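Local coordinates for protein peptidase S8 and S53, subtilisin, kexin, sedolisin (Mycobacterium smegmatis, PDB 4KG7) that probably cleaves proteins as a subtilisin-like serine endopeptidase of the mycosin group, working with the ESX-3 type VII secretion system of the mycobacterial cell envelope, at residues 57-62 with 120-125; 65-70 with 332-337; 173-178 with 324-329. One frame throughout, in Å; residues are numbered along the deposited sequence.

How the contacts relate
Contacts 2 and 3 join helix 318-335 to the loop that leads into strand 68-73 and to its neighbour in the parallel sheet, strand 175-178, with their centres about 9 Å apart. Contacts 1 and 3 are buried, contact 3 the nearer to the middle of the chain; there V175, S326 and A329 pack closely and N177 lies near the predicted charge-relay residues. Contact 2, at the end of the same helix, is only partly buried and mainly polar, built on a shared carbonyl and a network of arginines. In contact 1, further out, one indole joins a short helix to a loop, and V124 of that loop packs on the helix stretch of contact 3.

Contact 1: 57-62 with 120-125; sequences GAWQHS and GFSGVA
W59 lays the six-membered half of its indole beside S122 and reaches O of V124 with NE1 of the pyrrole side. The central bond runs from NE1 of W59 to O of V124, 2.8 Å long with an N-H...O angle of 155°. The oxygen lies in the plane of the indole, at its edge, whereas the N-H meets the carbonyl from above the C=O plane, away from the lone-pair direction. CG of W59 stands beside the backbone N and anti to the carbonyl carbon (chi1 -62°), which directs the ring from the short helix across to the loop.

Beyond the nitrogen, the benzo ring comes close to the bend of the loop at G123 and S122. CZ2 of W59 comes within 3.4 Å of O of G123, and CH2 of W59 is 3.6 Å from CB of S122. The hydroxyl of S122 is held by its own neighbour: OG donates to O of G123 at 2.8 Å, in the carbonyl plane and on a lone pair. This local bond fixes the rotation of the serine next to the tryptophan, with OG of S122 3.6 Å from CZ2 of W59.

R63 makes a cation-pi contact with the indole, and P126 touches it as well. The contact thus ties helix 55-59 to the loop between helix 104-113 and strand 129-134. That loop is bonded back to helix 104-113 through V124 with L111 and A125 with I112, while V124 packs on Y324 and L331 of helix 318-335 and A58 rests against helix 370-375.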
loop_
_atom_site.group_PDB
_atom_site.type_symbol
_atom_site.label_atom_id
_atom_site.label_comp_id
_atom_site.label_asym_id
_atom_site.label_seq_id
_atom_site.Cartn_x
_atom_site.Cartn_y
_atom_site.Cartn_z
ATOM N N GLY A 57 -15.976 15.449 -6.183
ATOM C CA GLY A 57 -15.411 16.244 -7.262
ATOM C C GLY A 57 -14.627 15.392 -8.238
ATOM O O GLY A 57 -14.716 15.554 -9.436
ATOM N N ALA A 58 -13.847 14.457 -7.707
ATOM C CA ALA A 58 -13.008 13.622 -8.559
ATOM C C ALA A 58 -13.823 12.743 -9.507
ATOM O O ALA A 58 -13.465 12.569 -10.672
ATOM C CB ALA A 58 -12.105 12.756 -7.706
ATOM N N TRP A 59 -14.927 12.204 -9.001
ATOM C CA TRP A 59 -15.771 11.307 -9.810
ATOM C C TRP A 59 -16.450 11.973 -11.011
ATOM O O TRP A 59 -16.893 11.279 -11.943
ATOM C CB TRP A 59 -16.818 10.610 -8.949
ATOM C CG TRP A 59 -16.241 9.718 -7.873
ATOM C CD1 TRP A 59 -15.117 8.945 -7.963
ATOM C CD2 TRP A 59 -16.761 9.509 -6.548
ATOM N NE1 TRP A 59 -14.901 8.280 -6.786
ATOM C CE2 TRP A 59 -15.894 8.592 -5.893
ATOM C CE3 TRP A 59 -17.881 9.985 -5.860
ATOM C CZ2 TRP A 59 -16.100 8.170 -4.566
ATOM C CZ3 TRP A 59 -18.079 9.574 -4.560
ATOM C CH2 TRP A 59 -17.198 8.665 -3.922
ATOM N N GLN A 60 -16.508 13.300 -11.011
ATOM C CA GLN A 60 -16.941 14.047 -12.168
ATOM C C GLN A 60 -15.915 14.037 -13.293
ATOM O O GLN A 60 -16.251 14.356 -14.432
ATOM C CB GLN A 60 -17.297 15.487 -11.774
ATOM C CG GLN A 60 -18.561 15.516 -10.931
ATOM C CD GLN A 60 -19.728 14.881 -11.683
ATOM O OE1 GLN A 60 -20.008 15.256 -12.819
ATOM N NE2 GLN A 60 -20.358 13.879 -11.084
ATOM N N HIS A 61 -14.678 13.638 -12.990
ATOM C CA HIS A 61 -13.632 13.486 -13.994
ATOM C C HIS A 61 -13.340 12.039 -14.355
ATOM O O HIS A 61 -13.070 11.735 -15.512
ATOM C CB HIS A 61 -12.347 14.175 -13.508
ATOM C CG HIS A 61 -12.512 15.646 -13.298
ATOM N ND1 HIS A 61 -12.429 16.552 -14.332
ATOM C CD2 HIS A 61 -12.798 16.368 -12.189
ATOM C CE1 HIS A 61 -12.667 17.768 -13.871
ATOM N NE2 HIS A 61 -12.871 17.689 -12.572
ATOM N N SER A 62 -13.412 11.146 -13.380
ATOM C CA SER A 62 -13.017 9.758 -13.582
ATOM C C SER A 62 -13.523 8.887 -12.438
ATOM O O SER A 62 -13.598 9.346 -11.294
ATOM C CB SER A 62 -11.496 9.654 -13.666
ATOM O OG SER A 62 -11.111 8.313 -13.868
ATOM N N GLY A 120 -22.904 5.804 2.859
ATOM C CA GLY A 120 -21.994 6.862 2.403
ATOM C C GLY A 120 -20.638 6.384 1.953
ATOM O O GLY A 120 -19.777 7.209 1.696
ATOM N N PHE A 121 -20.450 5.072 1.829
ATOM C CA PHE A 121 -19.108 4.551 1.492
ATOM C C PHE A 121 -18.937 4.265 0.005
ATOM O O PHE A 121 -19.814 3.714 -0.631
ATOM C CB PHE A 121 -18.788 3.268 2.258
ATOM C CG PHE A 121 -17.477 2.661 1.828
ATOM C CD1 PHE A 121 -16.290 3.181 2.312
ATOM C CD2 PHE A 121 -17.421 1.646 0.879
ATOM C CE1 PHE A 121 -15.093 2.697 1.876
ATOM C CE2 PHE A 121 -16.206 1.139 0.454
ATOM C CZ PHE A 121 -15.043 1.681 0.945
ATOM N N SER A 122 -17.771 4.630 -0.531
ATOM C CA SER A 122 -17.362 4.211 -1.864
ATOM C C SER A 122 -15.854 4.079 -1.917
ATOM O O SER A 122 -15.134 4.838 -1.259
ATOM C CB SER A 122 -17.766 5.226 -2.929
ATOM O OG SER A 122 -17.376 4.808 -4.226
ATOM N N GLY A 123 -15.387 3.159 -2.752
ATOM C CA GLY A 123 -13.998 3.183 -3.160
ATOM C C GLY A 123 -13.662 4.430 -3.952
ATOM O O GLY A 123 -14.555 5.109 -4.491
ATOM N N VAL A 124 -12.372 4.746 -4.044
ATOM C CA VAL A 124 -11.915 5.890 -4.845
ATOM C C VAL A 124 -12.237 5.699 -6.335
ATOM O O VAL A 124 -12.606 6.642 -7.052
ATOM C CB VAL A 124 -10.394 6.106 -4.668
ATOM C CG1 VAL A 124 -9.874 7.208 -5.584
ATOM C CG2 VAL A 124 -10.076 6.434 -3.227
ATOM N N ALA A 125 -11.998 4.479 -6.798
ATOM C CA ALA A 125 -12.046 4.138 -8.213
ATOM C C ALA A 125 -12.950 2.916 -8.417
ATOM O O ALA A 125 -12.483 1.839 -8.801
ATOM C CB ALA A 125 -10.620 3.842 -8.702
#

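Contact 2: 65-70 with 332-337; sequences AGQTVA and VRSKFP
The loop leading into strand 68-73 passes the last turn of helix 318-335, coming nearest at A65 and S334, whose CA atoms are 5.8 Å apart. S334 provides the direct bond between them: its OG donates to O of A65 at 2.7 Å, in the carbonyl plane and on a lone pair. OG of S334 is anti to the backbone N (chi1 179°), which turns the hydroxyl off the helix and onto that carbonyl.

Q67 serves the same oxygen from within its own segment. Its NE2 donates to O of A65 over 3.2 Å in a nearly straight bond (170°), close to the plane of the amide but tilted from that of the carbonyl. To reach back over G66, the chain of Q67 folds at chi2 (-43°), and the fold lays the amide along the helix backbone. There NE2 of Q67 lies 3.5 Å from CA of S334, and CG of Q67 is 3.8 Å from CB of S334. The other end of the amide, OE1 of Q67, approaches CB of R333 at 3.4 Å and takes its hydrogen bond from NE of R174. R333 crosses Q67 at about a right angle, then carries its guanidinium away to O of R174, D207 and O of L339.

Two donors therefore grip the carbonyl of A65, one from the helix and one from the loop, while both ends of the Q67 amide are engaged, which fixes its rotation. R174 in turn bonds O of P337, so that the polar network runs from the strand entrance past the helix end. Pairing of R333 with D207 would be expected to offset part of the positive charge gathered here.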
loop_
_atom_site.group_PDB
_atom_site.type_symbol
_atom_site.label_atom_id
_atom_site.label_comp_id
_atom_site.label_asym_id
_atom_site.label_seq_id
_atom_site.Cartn_x
_atom_site.Cartn_y
_atom_site.Cartn_z
ATOM N N ALA A 65 -12.376 3.692 -14.804
ATOM C CA ALA A 65 -12.689 2.727 -15.853
ATOM C C ALA A 65 -11.453 2.324 -16.656
ATOM O O ALA A 65 -10.601 3.145 -16.985
ATOM C CB ALA A 65 -13.751 3.279 -16.786
ATOM N N GLY A 66 -11.376 1.027 -16.933
ATOM C CA GLY A 66 -10.333 0.440 -17.730
ATOM C C GLY A 66 -9.047 0.141 -17.000
ATOM O O GLY A 66 -8.131 -0.394 -17.606
ATOM N N GLN A 67 -8.970 0.510 -15.727
ATOM C CA GLN A 67 -7.730 0.348 -14.975
ATOM C C GLN A 67 -7.765 -0.896 -14.127
ATOM O O GLN A 67 -8.815 -1.253 -13.596
ATOM C CB GLN A 67 -7.486 1.570 -14.091
ATOM C CG GLN A 67 -7.453 2.880 -14.854
ATOM C CD GLN A 67 -6.683 2.796 -16.139
ATOM O OE1 GLN A 67 -5.480 2.581 -16.116
ATOM N NE2 GLN A 67 -7.391 2.907 -17.287
ATOM N N THR A 68 -6.619 -1.570 -14.033
ATOM C CA THR A 68 -6.472 -2.739 -13.179
ATOM C C THR A 68 -5.468 -2.405 -12.084
ATOM O O THR A 68 -4.351 -1.993 -12.387
ATOM C CB THR A 68 -5.963 -3.956 -13.967
ATOM O OG1 THR A 68 -6.921 -4.295 -14.992
ATOM C CG2 THR A 68 -5.811 -5.134 -13.064
ATOM N N VAL A 69 -5.863 -2.586 -10.834
ATOM C CA VAL A 69 -4.997 -2.349 -9.686
ATOM C C VAL A 69 -4.722 -3.669 -9.002
ATOM O O VAL A 69 -5.662 -4.388 -8.614
ATOM C CB VAL A 69 -5.642 -1.380 -8.654
ATOM C CG1 VAL A 69 -4.698 -1.111 -7.504
ATOM C CG2 VAL A 69 -6.100 -0.067 -9.307
ATOM N N ALA A 70 -3.447 -4.001 -8.852
ATOM C CA ALA A 70 -3.077 -5.200 -8.087
ATOM C C ALA A 70 -2.951 -4.846 -6.618
ATOM O O ALA A 70 -2.305 -3.868 -6.286
ATOM C CB ALA A 70 -1.763 -5.774 -8.581
ATOM N N VAL A 332 -6.436 8.804 -12.288
ATOM C CA VAL A 332 -5.577 9.607 -13.167
ATOM C C VAL A 332 -5.247 8.817 -14.435
ATOM O O VAL A 332 -5.286 9.357 -15.530
ATOM C CB VAL A 332 -4.299 10.073 -12.428
ATOM C CG1 VAL A 332 -3.279 10.650 -13.397
ATOM C CG2 VAL A 332 -4.666 11.112 -11.371
ATOM N N ARG A 333 -4.902 7.533 -14.289
ATOM C CA ARG A 333 -4.575 6.737 -15.478
ATOM C C ARG A 333 -5.762 6.489 -16.378
ATOM O O ARG A 333 -5.578 6.369 -17.596
ATOM C CB ARG A 333 -3.909 5.412 -15.104
ATOM C CG ARG A 333 -2.674 5.565 -14.241
ATOM C CD ARG A 333 -1.706 4.435 -14.486
ATOM N NE ARG A 333 -0.909 4.686 -15.681
ATOM C CZ ARG A 333 0.179 3.991 -16.001
ATOM N NH1 ARG A 333 0.526 2.926 -15.300
ATOM N NH2 ARG A 333 0.886 4.326 -17.058
ATOM N N SER A 334 -6.972 6.439 -15.825
ATOM C CA SER A 334 -8.165 6.304 -16.640
ATOM C C SER A 334 -8.430 7.582 -17.432
ATOM O O SER A 334 -8.753 7.519 -18.608
ATOM C CB SER A 334 -9.375 5.967 -15.772
ATOM O OG SER A 334 -10.564 5.854 -16.522
ATOM N N LYS A 335 -8.305 8.729 -16.788
ATOM C CA LYS A 335 -8.562 10.005 -17.457
ATOM C C LYS A 335 -7.493 10.331 -18.482
ATOM O O LYS A 335 -7.800 10.867 -19.568
ATOM C CB LYS A 335 -8.692 11.153 -16.463
ATOM C CG LYS A 335 -8.921 12.455 -17.206
ATOM C CD LYS A 335 -9.480 13.578 -16.383
ATOM C CE LYS A 335 -9.650 14.790 -17.271
ATOM N NZ LYS A 335 -9.882 16.033 -16.497
ATOM N N PHE A 336 -6.247 9.985 -18.147
ATOM C CA PHE A 336 -5.106 10.287 -19.009
ATOM C C PHE A 336 -4.373 8.982 -19.319
ATOM O O PHE A 336 -3.296 8.712 -18.790
ATOM C CB PHE A 336 -4.169 11.263 -18.318
ATOM C CG PHE A 336 -4.805 12.556 -17.915
ATOM C CD1 PHE A 336 -5.116 13.515 -18.851
ATOM C CD2 PHE A 336 -5.040 12.828 -16.586
ATOM C CE1 PHE A 336 -5.713 14.712 -18.459
ATOM C CE2 PHE A 336 -5.597 14.022 -16.190
ATOM C CZ PHE A 336 -5.926 14.965 -17.120
ATOM N N PRO A 337 -4.958 8.159 -20.193
ATOM C CA PRO A 337 -4.444 6.788 -20.403
ATOM C C PRO A 337 -3.118 6.663 -21.138
ATOM O O PRO A 337 -2.507 5.604 -21.085
ATOM C CB PRO A 337 -5.564 6.101 -21.189
ATOM C CG PRO A 337 -6.240 7.211 -21.860
ATOM C CD PRO A 337 -6.206 8.390 -20.954
#

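Contact 3: 173-178 with 324-329; sequences ARVINI and YVSGVA
V175 divides its two methyl branches between two residues of the helix. CG1, anti to the backbone N (chi1 180°), points at S326 and stops 3.8 Å from its OG; CG2, lying beside that N, packs on CB of A329 at 4.0 Å. S326 and A329 are three residues apart and so face the strand from successive turns. Their small side chains let the backbones come close, with the axes of strand 175-178 and helix 324-329 8.7 Å apart and almost exactly antiparallel (177°).

This is the interior of the subtilisin fold, a parallel sheet covered by helices, in which helix 318-335 starts just before S319, the predicted nucleophile, and runs beneath the central strands. Two residues along the strand from V175, N177 brings CB within 3.3 Å of OG of S326. In S326, OG stands beside its own backbone N (chi1 -71°), from where it also makes a weak hydrogen bond back to O of A322. V108 and I112 of helix 104-113 also touch N177, whose side chain lies about 5 Å from that of D73 in the predicted charge relay.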
loop_
_atom_site.group_PDB
_atom_site.type_symbol
_atom_site.label_atom_id
_atom_site.label_comp_id
_atom_site.label_asym_id
_atom_site.label_seq_id
_atom_site.Cartn_x
_atom_site.Cartn_y
_atom_site.Cartn_z
ATOM N N ALA A 173 -1.465 -5.248 -14.476
ATOM C CA ALA A 173 -1.700 -4.179 -13.533
ATOM C C ALA A 173 -1.072 -2.879 -13.972
ATOM O O ALA A 173 0.124 -2.845 -14.270
ATOM C CB ALA A 173 -1.169 -4.543 -12.157
ATOM N N ARG A 174 -1.898 -1.829 -13.970
ATOM C CA ARG A 174 -1.514 -0.450 -14.230
ATOM C C ARG A 174 -1.047 0.277 -12.973
ATOM O O ARG A 174 -0.297 1.257 -13.043
ATOM C CB ARG A 174 -2.738 0.287 -14.790
ATOM C CG ARG A 174 -3.204 -0.225 -16.133
ATOM C CD ARG A 174 -2.428 0.467 -17.235
ATOM N NE ARG A 174 -3.053 1.745 -17.565
ATOM C CZ ARG A 174 -2.534 2.698 -18.339
ATOM N NH1 ARG A 174 -1.324 2.581 -18.853
ATOM N NH2 ARG A 174 -3.243 3.803 -18.568
ATOM N N VAL A 175 -1.549 -0.165 -11.828
ATOM C CA VAL A 175 -1.188 0.365 -10.517
ATOM C C VAL A 175 -0.977 -0.863 -9.665
ATOM O O VAL A 175 -1.769 -1.814 -9.762
ATOM C CB VAL A 175 -2.319 1.254 -9.917
ATOM C CG1 VAL A 175 -1.927 1.793 -8.556
ATOM C CG2 VAL A 175 -2.675 2.395 -10.869
ATOM N N ILE A 176 0.091 -0.877 -8.858
ATOM C CA ILE A 176 0.387 -1.999 -7.978
ATOM C C ILE A 176 0.482 -1.416 -6.563
ATOM O O ILE A 176 1.348 -0.573 -6.280
ATOM C CB ILE A 176 1.718 -2.662 -8.376
ATOM C CG1 ILE A 176 1.585 -3.326 -9.743
ATOM C CG2 ILE A 176 2.117 -3.706 -7.333
ATOM C CD1 ILE A 176 2.889 -3.840 -10.346
ATOM N N ASN A 177 -0.404 -1.867 -5.686
ATOM C CA ASN A 177 -0.530 -1.377 -4.325
ATOM C C ASN A 177 0.119 -2.329 -3.329
ATOM O O ASN A 177 -0.224 -3.521 -3.290
ATOM C CB ASN A 177 -2.006 -1.183 -3.968
ATOM C CG ASN A 177 -2.175 -0.532 -2.617
ATOM O OD1 ASN A 177 -2.187 0.686 -2.487
ATOM N ND2 ASN A 177 -2.264 -1.338 -1.592
ATOM N N ILE A 178 1.030 -1.787 -2.521
ATOM C CA ILE A 178 1.766 -2.553 -1.530
ATOM C C ILE A 178 1.571 -1.856 -0.184
ATOM O O ILE A 178 2.362 -1.012 0.233
ATOM C CB ILE A 178 3.257 -2.692 -1.905
ATOM C CG1 ILE A 178 3.436 -3.198 -3.341
ATOM C CG2 ILE A 178 4.006 -3.571 -0.914
ATOM C CD1 ILE A 178 4.840 -3.105 -3.896
ATOM N N TYR A 324 -5.550 4.679 -0.664
ATOM C CA TYR A 324 -6.159 5.886 -1.253
ATOM C C TYR A 324 -5.351 6.375 -2.441
ATOM O O TYR A 324 -5.934 6.723 -3.469
ATOM C CB TYR A 324 -6.265 6.990 -0.199
ATOM C CG TYR A 324 -7.466 6.895 0.709
ATOM C CD1 TYR A 324 -8.765 6.896 0.175
ATOM C CD2 TYR A 324 -7.340 6.961 2.106
ATOM C CE1 TYR A 324 -9.879 6.848 0.974
ATOM C CE2 TYR A 324 -8.454 6.913 2.913
ATOM C CZ TYR A 324 -9.726 6.897 2.353
ATOM O OH TYR A 324 -10.838 6.898 3.159
ATOM N N VAL A 325 -4.031 6.465 -2.305
ATOM C CA VAL A 325 -3.220 6.924 -3.392
ATOM C C VAL A 325 -3.292 6.017 -4.617
ATOM O O VAL A 325 -3.346 6.510 -5.738
ATOM C CB VAL A 325 -1.769 7.177 -2.954
ATOM C CG1 VAL A 325 -0.870 7.530 -4.154
ATOM C CG2 VAL A 325 -1.733 8.308 -1.941
ATOM N N SER A 326 -3.273 4.710 -4.417
ATOM C CA SER A 326 -3.499 3.781 -5.533
ATOM C C SER A 326 -4.824 4.033 -6.249
ATOM O O SER A 326 -4.912 3.970 -7.482
ATOM C CB SER A 326 -3.409 2.355 -5.054
ATOM O OG SER A 326 -2.061 2.054 -4.750
ATOM N N GLY A 327 -5.885 4.241 -5.486
ATOM C CA GLY A 327 -7.166 4.601 -6.106
ATOM C C GLY A 327 -7.108 5.890 -6.914
ATOM O O GLY A 327 -7.627 5.964 -8.014
ATOM N N VAL A 328 -6.452 6.904 -6.373
ATOM C CA VAL A 328 -6.283 8.154 -7.115
ATOM C C VAL A 328 -5.453 7.964 -8.368
ATOM O O VAL A 328 -5.769 8.518 -9.404
ATOM C CB VAL A 328 -5.678 9.281 -6.251
ATOM C CG1 VAL A 328 -5.548 10.567 -7.037
ATOM C CG2 VAL A 328 -6.543 9.574 -5.042
ATOM N N ALA A 329 -4.385 7.175 -8.274
ATOM C CA ALA A 329 -3.594 6.834 -9.451
ATOM C C ALA A 329 -4.459 6.179 -10.526
ATOM O O ALA A 329 -4.328 6.496 -11.690
ATOM C CB ALA A 329 -2.404 5.944 -9.099
#